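PDB 5GZT: chitinase from Paenibacillus sp. FPU-7, which probably hydrolyses chitin and chitodextrins as an endo-acting chitinase, cutting beta-1,4 linkages between N-acetylglucosamine units at random. Local coordinates for residues Val40-Thr45 with Thr50-Val55; Asn428-Leu433 with Ser466-Lys471; Ala1020-Gly1025 with Tyr1116-Ser1121; Pro1050-Asn1053 with Tyr1059-Lys1062. One frame throughout, in Å; residues are numbered along the deposited sequence.

Interaction 1: residues Val40-Thr45 with Thr50-Val55. With NA (sodium ion), chain C; FMT (formic acid), chain K.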
loop_
_atom_site.group_PDB
_atom_site.type_symbol
_atom_site.label_atom_id
_atom_site.label_comp_id
_atom_site.label_asym_id
_atom_site.label_seq_id
_atom_site.Cartn_x
_atom_site.Cartn_y
_atom_site.Cartn_z
ATOM N N VAL B 40 -20.449 -43.168 56.964
ATOM C CA VAL B 40 -21.421 -42.220 56.447
ATOM C C VAL B 40 -21.634 -42.330 54.911
ATOM O O VAL B 40 -20.753 -42.777 54.181
ATOM C CB VAL B 40 -21.018 -40.782 56.819
ATOM C CG1 VAL B 40 -19.805 -40.312 55.975
ATOM C CG2 VAL B 40 -22.185 -39.814 56.668
ATOM N N LYS B 41 -22.799 -41.891 54.439
ATOM C CA LYS B 41 -23.031 -41.705 53.021
ATOM C C LYS B 41 -23.782 -40.409 52.804
ATOM O O LYS B 41 -24.911 -40.276 53.257
ATOM C CB LYS B 41 -23.756 -42.927 52.450
ATOM C CG LYS B 41 -24.235 -42.817 51.005
ATOM C CD LYS B 41 -24.494 -44.226 50.473
ATOM C CE LYS B 41 -25.345 -44.262 49.229
ATOM N NZ LYS B 41 -25.001 -43.231 48.223
ATOM N N LEU B 42 -23.147 -39.428 52.158
ATOM C CA LEU B 42 -23.814 -38.179 51.818
ATOM C C LEU B 42 -24.403 -38.416 50.469
ATOM O O LEU B 42 -23.752 -39.021 49.572
ATOM C CB LEU B 42 -22.868 -36.978 51.772
ATOM C CG LEU B 42 -21.996 -36.781 53.024
ATOM C CD1 LEU B 42 -21.306 -35.418 53.033
ATOM C CD2 LEU B 42 -22.738 -36.968 54.343
ATOM N N GLU B 43 -25.654 -37.970 50.347
ATOM C CA GLU B 43 -26.415 -38.054 49.118
ATOM C C GLU B 43 -27.205 -36.776 48.871
ATOM O O GLU B 43 -27.792 -36.211 49.784
ATOM C CB GLU B 43 -27.349 -39.232 49.278
ATOM C CG GLU B 43 -28.078 -39.662 48.035
ATOM C CD GLU B 43 -28.400 -41.159 48.067
ATOM O OE1 GLU B 43 -28.557 -41.749 49.185
ATOM O OE2 GLU B 43 -28.491 -41.714 46.935
ATOM N N GLU B 44 -27.212 -36.321 47.631
ATOM C CA GLU B 44 -27.966 -35.179 47.254
ATOM C C GLU B 44 -28.996 -35.662 46.233
ATOM O O GLU B 44 -28.631 -36.023 45.100
ATOM C CB GLU B 44 -27.080 -34.098 46.635
ATOM C CG GLU B 44 -26.076 -33.426 47.603
ATOM C CD GLU B 44 -25.395 -32.200 46.955
ATOM O OE1 GLU B 44 -25.167 -32.207 45.701
ATOM O OE2 GLU B 44 -25.119 -31.200 47.680
ATOM N N THR B 45 -30.277 -35.633 46.628
ATOM C CA THR B 45 -31.385 -36.030 45.719
ATOM C C THR B 45 -32.452 -34.936 45.482
ATOM O O THR B 45 -32.945 -34.306 46.447
ATOM C CB THR B 45 -32.123 -37.280 46.209
ATOM O OG1 THR B 45 -31.225 -38.152 46.894
ATOM C CG2 THR B 45 -32.763 -38.027 45.009
ATOM N N THR B 50 -28.027 -25.743 47.162
ATOM C CA THR B 50 -26.608 -26.068 46.997
ATOM C C THR B 50 -26.206 -27.301 47.817
ATOM O O THR B 50 -25.256 -27.954 47.480
ATOM C CB THR B 50 -25.694 -24.878 47.342
ATOM O OG1 THR B 50 -25.777 -24.639 48.748
ATOM C CG2 THR B 50 -26.048 -23.609 46.524
ATOM N N GLY B 51 -26.920 -27.597 48.894
ATOM C CA GLY B 51 -26.730 -28.822 49.651
ATOM C C GLY B 51 -25.414 -28.893 50.415
ATOM O O GLY B 51 -25.142 -28.013 51.252
ATOM N N PHE B 52 -24.618 -29.952 50.151
ATOM C CA PHE B 52 -23.299 -30.103 50.767
ATOM C C PHE B 52 -22.278 -29.301 50.011
ATOM O O PHE B 52 -22.429 -29.044 48.808
ATOM C CB PHE B 52 -22.816 -31.532 50.811
ATOM C CG PHE B 52 -23.728 -32.447 51.508
ATOM C CD1 PHE B 52 -23.720 -32.538 52.883
ATOM C CD2 PHE B 52 -24.585 -33.259 50.769
ATOM C CE1 PHE B 52 -24.561 -33.428 53.545
ATOM C CE2 PHE B 52 -25.446 -34.159 51.403
ATOM C CZ PHE B 52 -25.426 -34.255 52.798
ATOM N N GLU B 53 -21.212 -28.909 50.721
ATOM C CA GLU B 53 -20.076 -28.254 50.033
ATOM C C GLU B 53 -18.720 -28.832 50.437
ATOM O O GLU B 53 -18.167 -29.649 49.697
ATOM C CB GLU B 53 -20.181 -26.729 50.160
ATOM C CG GLU B 53 -21.251 -26.178 49.213
ATOM C CD GLU B 53 -21.314 -24.682 49.166
ATOM O OE1 GLU B 53 -21.411 -24.096 50.242
ATOM O OE2 GLU B 53 -21.302 -24.126 48.059
ATOM N N LYS B 54 -18.212 -28.425 51.586
ATOM C CA LYS B 54 -16.949 -28.893 52.075
ATOM C C LYS B 54 -17.141 -30.168 52.926
ATOM O O LYS B 54 -18.079 -30.300 53.749
ATOM C CB LYS B 54 -16.197 -27.764 52.830
ATOM C CG LYS B 54 -14.806 -28.163 53.391
ATOM C CD LYS B 54 -13.912 -26.986 53.840
ATOM C CE LYS B 54 -12.877 -27.376 54.923
ATOM N NZ LYS B 54 -11.759 -28.251 54.480
ATOM N N VAL B 55 -16.230 -31.115 52.719
ATOM C CA VAL B 55 -16.214 -32.348 53.446
ATOM C C VAL B 55 -14.774 -32.658 53.822
ATOM O O VAL B 55 -13.885 -32.530 52.956
ATOM C CB VAL B 55 -16.749 -33.508 52.550
ATOM C CG1 VAL B 55 -16.767 -34.801 53.325
ATOM C CG2 VAL B 55 -18.123 -33.188 51.984
HETATM NA NA NA C . -23.653 -29.480 46.725
HETATM C C FMT K . -25.451 -43.964 44.895
HETATM O O1 FMT K . -24.922 -44.403 45.931
HETATM O O2 FMT K . -25.173 -42.741 44.386
#
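L42 lays its CD1 methyl over one face of the F52 ring, a CH-pi contact in which that carbon sits 4.0 Å from the ring centroid, displaced toward the rim. The same CD1 also reaches V55 CG2 at 4.0 Å. At the ring's edge, E43 O lies in the ring plane, 3.5 Å from F52 CE2. E44 CG passes F52 CD2 at 3.5 Å, the two side chains running past each other in opposite directions. E44 has CG anti to its carbonyl carbon (chi1 -68°) and is extended beyond it, which carries the carboxylate past the ring to the backbone of the loop. There OE2 accepts a 2.8 Å hydrogen bond from F52 N, met nearly along the C-O axis, and also binds the sodium ion at 2.5 Å. T50 O, 2.3 Å from the sodium ion, and F52 O are further ligands, and S72 O is the fourth protein oxygen. An alanine in place of F52 has no ring, and L42 CD1 and E44 CG would probably be left without their packing partner, opening a gap between strand and loop. The F52 ring also touches I23, A25 and V34, residues of preceding strands, so it sits in a stacked apolar interior. Strand 40-47 lies in one parallel sheet and strand 55-57 in another, the chain going round from sheet to sheet as in a parallel beta-helix, with the sodium ion at the loop that joins them.

Interaction 2: residues Asn428-Leu433 with Ser466-Lys471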
loop_
_atom_site.group_PDB
_atom_site.type_symbol
_atom_site.label_atom_id
_atom_site.label_comp_id
_atom_site.label_asym_id
_atom_site.label_seq_id
_atom_site.Cartn_x
_atom_site.Cartn_y
_atom_site.Cartn_z
ATOM N N ASN B 428 -11.999 -5.006 25.297
ATOM C CA ASN B 428 -13.075 -4.449 24.478
ATOM C C ASN B 428 -12.675 -4.307 23.025
ATOM O O ASN B 428 -13.499 -4.578 22.088
ATOM C CB ASN B 428 -13.576 -3.105 25.092
ATOM C CG ASN B 428 -14.408 -3.314 26.409
ATOM O OD1 ASN B 428 -14.707 -4.450 26.770
ATOM N ND2 ASN B 428 -14.751 -2.235 27.116
ATOM N N PHE B 429 -11.409 -3.886 22.810
ATOM C CA PHE B 429 -10.878 -3.742 21.423
ATOM C C PHE B 429 -10.949 -5.128 20.759
ATOM O O PHE B 429 -11.401 -5.319 19.587
ATOM C CB PHE B 429 -9.427 -3.143 21.529
ATOM C CG PHE B 429 -8.756 -2.800 20.199
ATOM C CD1 PHE B 429 -9.461 -2.180 19.149
ATOM C CD2 PHE B 429 -7.385 -3.032 20.030
ATOM C CE1 PHE B 429 -8.814 -1.831 17.958
ATOM C CE2 PHE B 429 -6.753 -2.680 18.852
ATOM C CZ PHE B 429 -7.473 -2.109 17.812
ATOM N N THR B 430 -10.564 -6.146 21.505
ATOM C CA THR B 430 -10.615 -7.527 20.943
ATOM C C THR B 430 -12.016 -7.937 20.477
ATOM O O THR B 430 -12.249 -8.444 19.339
ATOM C CB THR B 430 -10.077 -8.533 21.995
ATOM O OG1 THR B 430 -8.706 -8.218 22.286
ATOM C CG2 THR B 430 -10.200 -9.977 21.475
ATOM N N ALA B 431 -12.969 -7.674 21.363
ATOM C CA ALA B 431 -14.401 -7.993 21.086
ATOM C C ALA B 431 -14.938 -7.191 19.903
ATOM O O ALA B 431 -15.591 -7.728 18.997
ATOM C CB ALA B 431 -15.214 -7.706 22.346
ATOM N N LEU B 432 -14.607 -5.894 19.880
ATOM C CA LEU B 432 -15.036 -5.060 18.758
ATOM C C LEU B 432 -14.525 -5.591 17.436
ATOM O O LEU B 432 -15.249 -5.670 16.429
ATOM C CB LEU B 432 -14.622 -3.582 19.010
ATOM C CG LEU B 432 -14.770 -2.567 17.895
ATOM C CD1 LEU B 432 -16.163 -2.540 17.259
ATOM C CD2 LEU B 432 -14.408 -1.214 18.505
ATOM N N LEU B 433 -13.248 -5.967 17.430
ATOM C CA LEU B 433 -12.638 -6.497 16.195
ATOM C C LEU B 433 -13.275 -7.812 15.784
ATOM O O LEU B 433 -13.551 -8.067 14.595
ATOM C CB LEU B 433 -11.114 -6.635 16.385
ATOM C CG LEU B 433 -10.354 -5.291 16.410
ATOM C CD1 LEU B 433 -8.924 -5.527 16.842
ATOM C CD2 LEU B 433 -10.401 -4.579 15.077
ATOM N N SER B 466 -1.134 -2.680 25.929
ATOM C CA SER B 466 -2.500 -2.208 26.054
ATOM C C SER B 466 -3.465 -2.954 25.154
ATOM O O SER B 466 -4.672 -2.695 25.205
ATOM C CB SER B 466 -2.556 -0.707 25.730
ATOM O OG SER B 466 -1.739 0.036 26.638
ATOM N N VAL B 467 -2.969 -3.889 24.354
ATOM C CA VAL B 467 -3.824 -4.625 23.444
ATOM C C VAL B 467 -3.404 -6.096 23.468
ATOM O O VAL B 467 -2.360 -6.447 24.046
ATOM C CB VAL B 467 -3.795 -4.079 21.979
ATOM C CG1 VAL B 467 -4.133 -2.590 21.900
ATOM C CG2 VAL B 467 -2.432 -4.297 21.356
ATOM N N GLU B 468 -4.248 -6.920 22.853
ATOM C CA GLU B 468 -4.144 -8.404 22.893
ATOM C C GLU B 468 -3.741 -8.936 21.541
ATOM O O GLU B 468 -4.565 -9.430 20.743
ATOM C CB GLU B 468 -5.468 -9.048 23.411
ATOM C CG GLU B 468 -5.887 -8.544 24.811
ATOM C CD GLU B 468 -7.189 -9.181 25.373
ATOM O OE1 GLU B 468 -8.222 -9.265 24.660
ATOM O OE2 GLU B 468 -7.138 -9.576 26.557
ATOM N N LEU B 469 -2.439 -8.816 21.264
ATOM C CA LEU B 469 -1.971 -8.980 19.894
ATOM C C LEU B 469 -2.272 -10.356 19.363
ATOM O O LEU B 469 -2.790 -10.522 18.228
ATOM C CB LEU B 469 -0.462 -8.642 19.760
ATOM C CG LEU B 469 -0.091 -7.189 20.035
ATOM C CD1 LEU B 469 1.403 -7.061 20.204
ATOM C CD2 LEU B 469 -0.575 -6.319 18.895
ATOM N N THR B 470 -1.954 -11.356 20.180
ATOM C CA THR B 470 -2.157 -12.743 19.780
ATOM C C THR B 470 -3.649 -12.949 19.608
ATOM O O THR B 470 -4.087 -13.589 18.637
ATOM C CB THR B 470 -1.540 -13.708 20.836
ATOM O OG1 THR B 470 -0.099 -13.699 20.707
ATOM C CG2 THR B 470 -2.067 -15.142 20.634
ATOM N N LYS B 471 -4.449 -12.343 20.508
ATOM C CA LYS B 471 -5.911 -12.414 20.356
ATOM C C LYS B 471 -6.510 -11.690 19.175
ATOM O O LYS B 471 -7.363 -12.255 18.511
ATOM C CB LYS B 471 -6.618 -12.033 21.639
ATOM C CG LYS B 471 -6.292 -13.012 22.761
ATOM C CD LYS B 471 -7.185 -12.822 23.977
ATOM C CE LYS B 471 -6.382 -12.969 25.263
ATOM N NZ LYS B 471 -7.334 -13.156 26.384
HETATM O O HOH W 1 -7.002 -5.855 22.349
#
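T430 turns OG1 anti to its own carbonyl carbon (chi1 -62°), and E468 sets CG in the same way (chi1 -57°) before extending, so that hydroxyl and carboxylate meet with the two side chains crossing at about a right angle. T430 OG1 donates to E468 OE1 at 2.6 Å, and OE1 receives it on its anti lone pair, away from the other oxygen. A water donates a hydrogen bond to T430 OG1 at 2.9 Å and accepts one from E468 N at 3.0 Å, adding a second link beside the direct one. The other carboxylate oxygen is taken up on its own side of the contact: E468 OE2 lies 3.6 Å from K471 NZ in a salt bridge. K471 touches the helix with its base alone, CB lying 4.1 Å from T430 CG2, while its end leads away.

The apolar half of the contact is F429 against V467, where CG1 of the valine comes obliquely to ring atom CD2 at 3.8 Å. L433 CD1 stands over the centre of one face of the same ring, which also meets W408 and I472. In the TIM barrel of this family 18 domain, the contact joins helix 425-447 to the short helix 469-472 that precedes strand 478-481, and E468 sits at the N-cap position of that short helix. The T430 hydroxyl and the K471 ammonium group, one at each carboxylate oxygen, would together be expected to favour a negatively charged E468.

Interaction 3: residues Ala1020-Gly1025 with Tyr1116-Ser1121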
loop_
_atom_site.group_PDB
_atom_site.type_symbol
_atom_site.label_atom_id
_atom_site.label_comp_id
_atom_site.label_asym_id
_atom_site.label_seq_id
_atom_site.Cartn_x
_atom_site.Cartn_y
_atom_site.Cartn_z
ATOM N N ALA B 1020 2.868 24.157 -32.352
ATOM C CA ALA B 1020 1.788 24.030 -33.347
ATOM C C ALA B 1020 1.022 25.346 -33.361
ATOM O O ALA B 1020 0.508 25.784 -32.311
ATOM C CB ALA B 1020 0.853 22.945 -32.932
ATOM N N PHE B 1021 0.851 25.926 -34.536
ATOM C CA PHE B 1021 0.080 27.172 -34.671
ATOM C C PHE B 1021 -1.413 26.894 -35.021
ATOM O O PHE B 1021 -2.061 27.679 -35.718
ATOM C CB PHE B 1021 0.693 28.058 -35.717
ATOM C CG PHE B 1021 1.994 28.720 -35.318
ATOM C CD1 PHE B 1021 2.708 28.395 -34.151
ATOM C CD2 PHE B 1021 2.533 29.672 -36.156
ATOM C CE1 PHE B 1021 3.923 29.011 -33.885
ATOM C CE2 PHE B 1021 3.729 30.313 -35.853
ATOM C CZ PHE B 1021 4.408 29.985 -34.709
ATOM N N TYR B 1022 -1.917 25.759 -34.592
ATOM C CA TYR B 1022 -3.303 25.384 -34.826
ATOM C C TYR B 1022 -3.763 24.643 -33.606
ATOM O O TYR B 1022 -2.940 24.069 -32.844
ATOM C CB TYR B 1022 -3.498 24.489 -36.075
ATOM C CG TYR B 1022 -2.736 23.164 -36.032
ATOM C CD1 TYR B 1022 -1.377 23.075 -36.468
ATOM C CD2 TYR B 1022 -3.330 22.017 -35.567
ATOM C CE1 TYR B 1022 -0.660 21.878 -36.414
ATOM C CE2 TYR B 1022 -2.615 20.812 -35.510
ATOM C CZ TYR B 1022 -1.282 20.754 -35.932
ATOM O OH TYR B 1022 -0.645 19.539 -35.854
ATOM N N ALA B 1023 -5.090 24.528 -33.497
ATOM C CA ALA B 1023 -5.731 23.822 -32.392
ATOM C C ALA B 1023 -6.357 22.514 -32.737
ATOM O O ALA B 1023 -6.582 22.176 -33.887
ATOM C CB ALA B 1023 -6.794 24.721 -31.797
ATOM N N ARG B 1024 -6.663 21.769 -31.696
ATOM C CA ARG B 1024 -7.584 20.618 -31.767
ATOM C C ARG B 1024 -8.594 20.796 -30.658
ATOM O O ARG B 1024 -8.468 21.699 -29.850
ATOM C CB ARG B 1024 -6.853 19.290 -31.650
ATOM C CG ARG B 1024 -5.971 19.006 -32.874
ATOM C CD ARG B 1024 -5.266 17.656 -32.750
ATOM N NE ARG B 1024 -4.409 17.464 -33.911
ATOM C CZ ARG B 1024 -4.840 17.146 -35.142
ATOM N NH1 ARG B 1024 -6.114 16.850 -35.395
ATOM N NH2 ARG B 1024 -3.971 17.078 -36.137
ATOM N N GLY B 1025 -9.651 20.007 -30.661
ATOM C CA GLY B 1025 -10.770 20.302 -29.746
ATOM C C GLY B 1025 -11.868 19.250 -29.763
ATOM O O GLY B 1025 -11.760 18.281 -30.504
ATOM N N TYR B 1116 4.071 28.626 -40.722
ATOM C CA TYR B 1116 4.216 30.070 -40.785
ATOM C C TYR B 1116 2.877 30.779 -41.158
ATOM O O TYR B 1116 2.648 31.887 -40.716
ATOM C CB TYR B 1116 5.265 30.482 -41.790
ATOM C CG TYR B 1116 5.917 31.793 -41.414
ATOM C CD1 TYR B 1116 5.319 33.044 -41.705
ATOM C CD2 TYR B 1116 7.083 31.795 -40.703
ATOM C CE1 TYR B 1116 5.933 34.259 -41.312
ATOM C CE2 TYR B 1116 7.670 32.959 -40.308
ATOM C CZ TYR B 1116 7.089 34.198 -40.578
ATOM O OH TYR B 1116 7.790 35.299 -40.160
ATOM N N SER B 1117 2.029 30.131 -41.975
ATOM C CA SER B 1117 0.822 30.775 -42.513
ATOM C C SER B 1117 -0.279 30.907 -41.449
ATOM O O SER B 1117 -1.253 31.649 -41.672
ATOM C CB SER B 1117 0.295 29.976 -43.688
ATOM O OG SER B 1117 -0.237 28.720 -43.230
ATOM N N GLN B 1118 -0.141 30.194 -40.300
ATOM C CA GLN B 1118 -1.290 29.978 -39.427
ATOM C C GLN B 1118 -1.483 31.073 -38.385
ATOM O O GLN B 1118 -2.442 30.964 -37.626
ATOM C CB GLN B 1118 -1.271 28.578 -38.803
ATOM C CG GLN B 1118 -1.320 27.486 -39.844
ATOM C CD GLN B 1118 -1.204 26.110 -39.233
ATOM O OE1 GLN B 1118 -0.424 25.883 -38.275
ATOM N NE2 GLN B 1118 -2.020 25.193 -39.721
ATOM N N ASP B 1119 -0.630 32.118 -38.398
ATOM C CA ASP B 1119 -0.653 33.232 -37.459
ATOM C C ASP B 1119 -0.098 34.455 -38.153
ATOM O O ASP B 1119 1.111 34.801 -38.012
ATOM C CB ASP B 1119 0.103 33.010 -36.129
ATOM C CG ASP B 1119 0.202 34.321 -35.311
ATOM O OD1 ASP B 1119 -0.776 35.129 -35.441
ATOM O OD2 ASP B 1119 1.236 34.601 -34.606
ATOM N N ILE B 1120 -1.006 35.181 -38.836
ATOM C CA ILE B 1120 -0.617 36.383 -39.608
ATOM C C ILE B 1120 -0.296 37.590 -38.688
ATOM O O ILE B 1120 0.167 38.623 -39.176
ATOM C CB ILE B 1120 -1.651 36.786 -40.689
ATOM C CG1 ILE B 1120 -3.059 37.061 -40.054
ATOM C CG2 ILE B 1120 -1.739 35.696 -41.744
ATOM C CD1 ILE B 1120 -3.939 38.062 -40.797
ATOM N N SER B 1121 -0.412 37.407 -37.370
ATOM C CA SER B 1121 -0.017 38.430 -36.409
ATOM C C SER B 1121 1.441 38.489 -36.115
ATOM O O SER B 1121 1.894 39.487 -35.610
ATOM C CB SER B 1121 -0.793 38.260 -35.086
ATOM O OG SER B 1121 -0.276 37.211 -34.228
#
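The D1119 carboxylate is gripped at both oxygens, while its CB meets F1021 across the contact. OD1 accepts from S1121 N at 3.0 Å, an Asx turn just before helix 1123-1133 whose donor stands well above the carboxylate plane, and OD2 takes a bond from L1124 N in the helix's first turn. With CG anti to the backbone N (chi1 171°), D1119 directs the carboxylate that way, and its CB approaches F1021 CD2 obliquely at 4.1 Å. L1124 also packs on F1021. These residues follow strands 1015-1020 and 1110-1114, neighbouring parallel strands of the second family 18 TIM barrel, at the C-terminal ends where such enzymes hold their substrate cleft. A backbone hydrogen bond between F1021 and W1114 continues the pairing here. Q1118 OE1 takes a hydrogen bond from D1115 N in its own loop and also lies 3.5 Å from F1021 CB and from Y1022 CD1. Y1022 presents the edge of its ring to this oxygen, the ring and amide planes standing 63° apart while the two side chains lie alongside and point the same way. Y1022 OH is hydrogen-bonded to D971 OD1. Further back, Q1118 CB rests against F1021 O at 3.3 Å.

Interaction 4: residues Pro1050-Asn1053 with Tyr1059-Lys1062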
loop_
_atom_site.group_PDB
_atom_site.type_symbol
_atom_site.label_atom_id
_atom_site.label_comp_id
_atom_site.label_asym_id
_atom_site.label_seq_id
_atom_site.Cartn_x
_atom_site.Cartn_y
_atom_site.Cartn_z
ATOM N N PRO B 1050 -8.865 24.316 -36.442
ATOM C CA PRO B 1050 -8.648 25.763 -36.589
ATOM C C PRO B 1050 -7.227 26.275 -36.332
ATOM O O PRO B 1050 -6.539 25.901 -35.385
ATOM C CB PRO B 1050 -9.564 26.387 -35.525
ATOM C CG PRO B 1050 -9.833 25.308 -34.566
ATOM C CD PRO B 1050 -9.706 24.003 -35.290
ATOM N N THR B 1051 -6.828 27.210 -37.129
ATOM C CA THR B 1051 -5.534 27.768 -36.982
ATOM C C THR B 1051 -5.595 28.842 -35.932
ATOM O O THR B 1051 -6.712 29.286 -35.539
ATOM C CB THR B 1051 -5.148 28.446 -38.276
ATOM O OG1 THR B 1051 -6.100 29.458 -38.595
ATOM C CG2 THR B 1051 -5.133 27.438 -39.415
ATOM N N TYR B 1052 -4.441 29.302 -35.469
ATOM C CA TYR B 1052 -4.439 30.430 -34.558
ATOM C C TYR B 1052 -5.245 31.615 -35.172
ATOM O O TYR B 1052 -6.017 32.281 -34.460
ATOM C CB TYR B 1052 -3.053 30.864 -34.171
ATOM C CG TYR B 1052 -3.013 31.905 -33.060
ATOM C CD1 TYR B 1052 -3.210 31.523 -31.728
ATOM C CD2 TYR B 1052 -2.747 33.267 -33.348
ATOM C CE1 TYR B 1052 -3.159 32.466 -30.694
ATOM C CE2 TYR B 1052 -2.684 34.212 -32.326
ATOM C CZ TYR B 1052 -2.890 33.802 -31.001
ATOM O OH TYR B 1052 -2.808 34.704 -29.976
ATOM N N ASN B 1053 -5.122 31.853 -36.470
ATOM C CA ASN B 1053 -5.913 32.934 -37.075
ATOM C C ASN B 1053 -7.444 32.698 -36.904
ATOM O O ASN B 1053 -8.211 33.622 -36.734
ATOM C CB ASN B 1053 -5.723 32.967 -38.577
ATOM C CG ASN B 1053 -4.322 33.200 -39.008
ATOM O OD1 ASN B 1053 -3.612 34.139 -38.569
ATOM N ND2 ASN B 1053 -3.922 32.390 -39.974
ATOM N N TYR B 1059 -13.032 32.695 -32.050
ATOM C CA TYR B 1059 -13.121 31.965 -30.750
ATOM C C TYR B 1059 -12.829 32.842 -29.553
ATOM O O TYR B 1059 -13.613 32.936 -28.588
ATOM C CB TYR B 1059 -12.142 30.789 -30.709
ATOM C CG TYR B 1059 -12.547 29.611 -31.521
ATOM C CD1 TYR B 1059 -12.433 29.630 -32.902
ATOM C CD2 TYR B 1059 -13.025 28.474 -30.908
ATOM C CE1 TYR B 1059 -12.814 28.523 -33.654
ATOM C CE2 TYR B 1059 -13.433 27.376 -31.654
ATOM C CZ TYR B 1059 -13.302 27.410 -33.012
ATOM O OH TYR B 1059 -13.687 26.297 -33.710
ATOM N N PHE B 1060 -11.700 33.519 -29.624
ATOM C CA PHE B 1060 -11.328 34.437 -28.570
ATOM C C PHE B 1060 -12.437 35.495 -28.338
ATOM O O PHE B 1060 -12.851 36.220 -29.281
ATOM C CB PHE B 1060 -9.968 35.116 -28.849
ATOM C CG PHE B 1060 -8.745 34.160 -28.867
ATOM C CD1 PHE B 1060 -8.746 32.894 -28.201
ATOM C CD2 PHE B 1060 -7.577 34.549 -29.556
ATOM C CE1 PHE B 1060 -7.614 32.065 -28.252
ATOM C CE2 PHE B 1060 -6.453 33.726 -29.594
ATOM C CZ PHE B 1060 -6.474 32.490 -28.946
ATOM N N ASP B 1061 -12.893 35.553 -27.079
ATOM C CA ASP B 1061 -13.949 36.490 -26.623
ATOM C C ASP B 1061 -15.268 36.340 -27.394
ATOM O O ASP B 1061 -15.920 37.316 -27.714
ATOM C CB ASP B 1061 -13.471 37.930 -26.718
ATOM C CG ASP B 1061 -12.142 38.139 -26.085
ATOM O OD1 ASP B 1061 -11.966 37.704 -24.931
ATOM O OD2 ASP B 1061 -11.265 38.739 -26.741
ATOM N N LYS B 1062 -15.605 35.101 -27.723
ATOM C CA LYS B 1062 -16.838 34.751 -28.394
ATOM C C LYS B 1062 -17.438 33.677 -27.571
ATOM O O LYS B 1062 -17.856 32.653 -28.083
ATOM C CB LYS B 1062 -16.597 34.209 -29.787
ATOM C CG LYS B 1062 -17.067 35.099 -30.887
ATOM C CD LYS B 1062 -16.186 36.313 -31.069
ATOM C CE LYS B 1062 -16.228 36.631 -32.559
ATOM N NZ LYS B 1062 -15.387 37.816 -32.842
#
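Helix 1052-1058 begins in the first segment, and its end gives way at Y1059 to a type II beta turn through K1062; the nearest CA atoms, those of Y1052 and Y1059, are 9.6 Å apart. K1062 N closes that turn on Y1059 O at 3.1 Å. Side chains make the contact. F1060 turns its edge toward the face of Y1052 in an offset edge-to-face pair, with the planes at 69° and the centroids 5.6 Å apart. The closest approach is F1060 CE2 to Y1052 CE1 at 3.7 Å, and F1060 CE2 also lies 3.8 Å from Y1052 OH. Although its CB points away, Y1052 has CG anti to the backbone N (chi1 -171°) and swings its ring far enough round to be met. A serine in its place has no ring, so the F1060 edge would probably be left without its partner and free to turn.

The chain here belongs to the segment inserted between the last two strands of the barrel, 1015-1020 and 1110-1114, whose small antiparallel sheet is consistent with the chitinase insertion domain of many family 18 enzymes. T1051 takes the N-cap position of helix 1052-1058, its OG1 accepting from D1054 N. P1050, just before the helix, crosses Y1059 at about a right angle, with P1050 CB 4.3 Å from Y1059 CE1 and P1050 CG 4.1 Å from Y1059 OH. The Y1059 ring also meets that of Y1064 and packs on P1047.

Overall arrangement
From the N terminus, interaction 1 closes a short loop between strands 40-47 and 55-57 of the beta-helix, with four residues between its segments. Interaction 2 follows in series, its centre 43 Å away, and closes a 32-residue loop in the first family 18 barrel by joining two of its helices. Far beyond it, on the opposite side of the chain's centre, lies the second barrel, where interaction 3 spans 90 residues and joins the chain just after strand 1015-1020 to the loop after strand 1110-1114. Interaction 4 falls within that span, packing the start of helix 1052-1058 against the turn after its end. The two have centres 9 Å apart and touch directly: A1023 N meets P1050 O, and I1120 N meets N1053 OD1, both probable hydrogen bonds. No contacts cross.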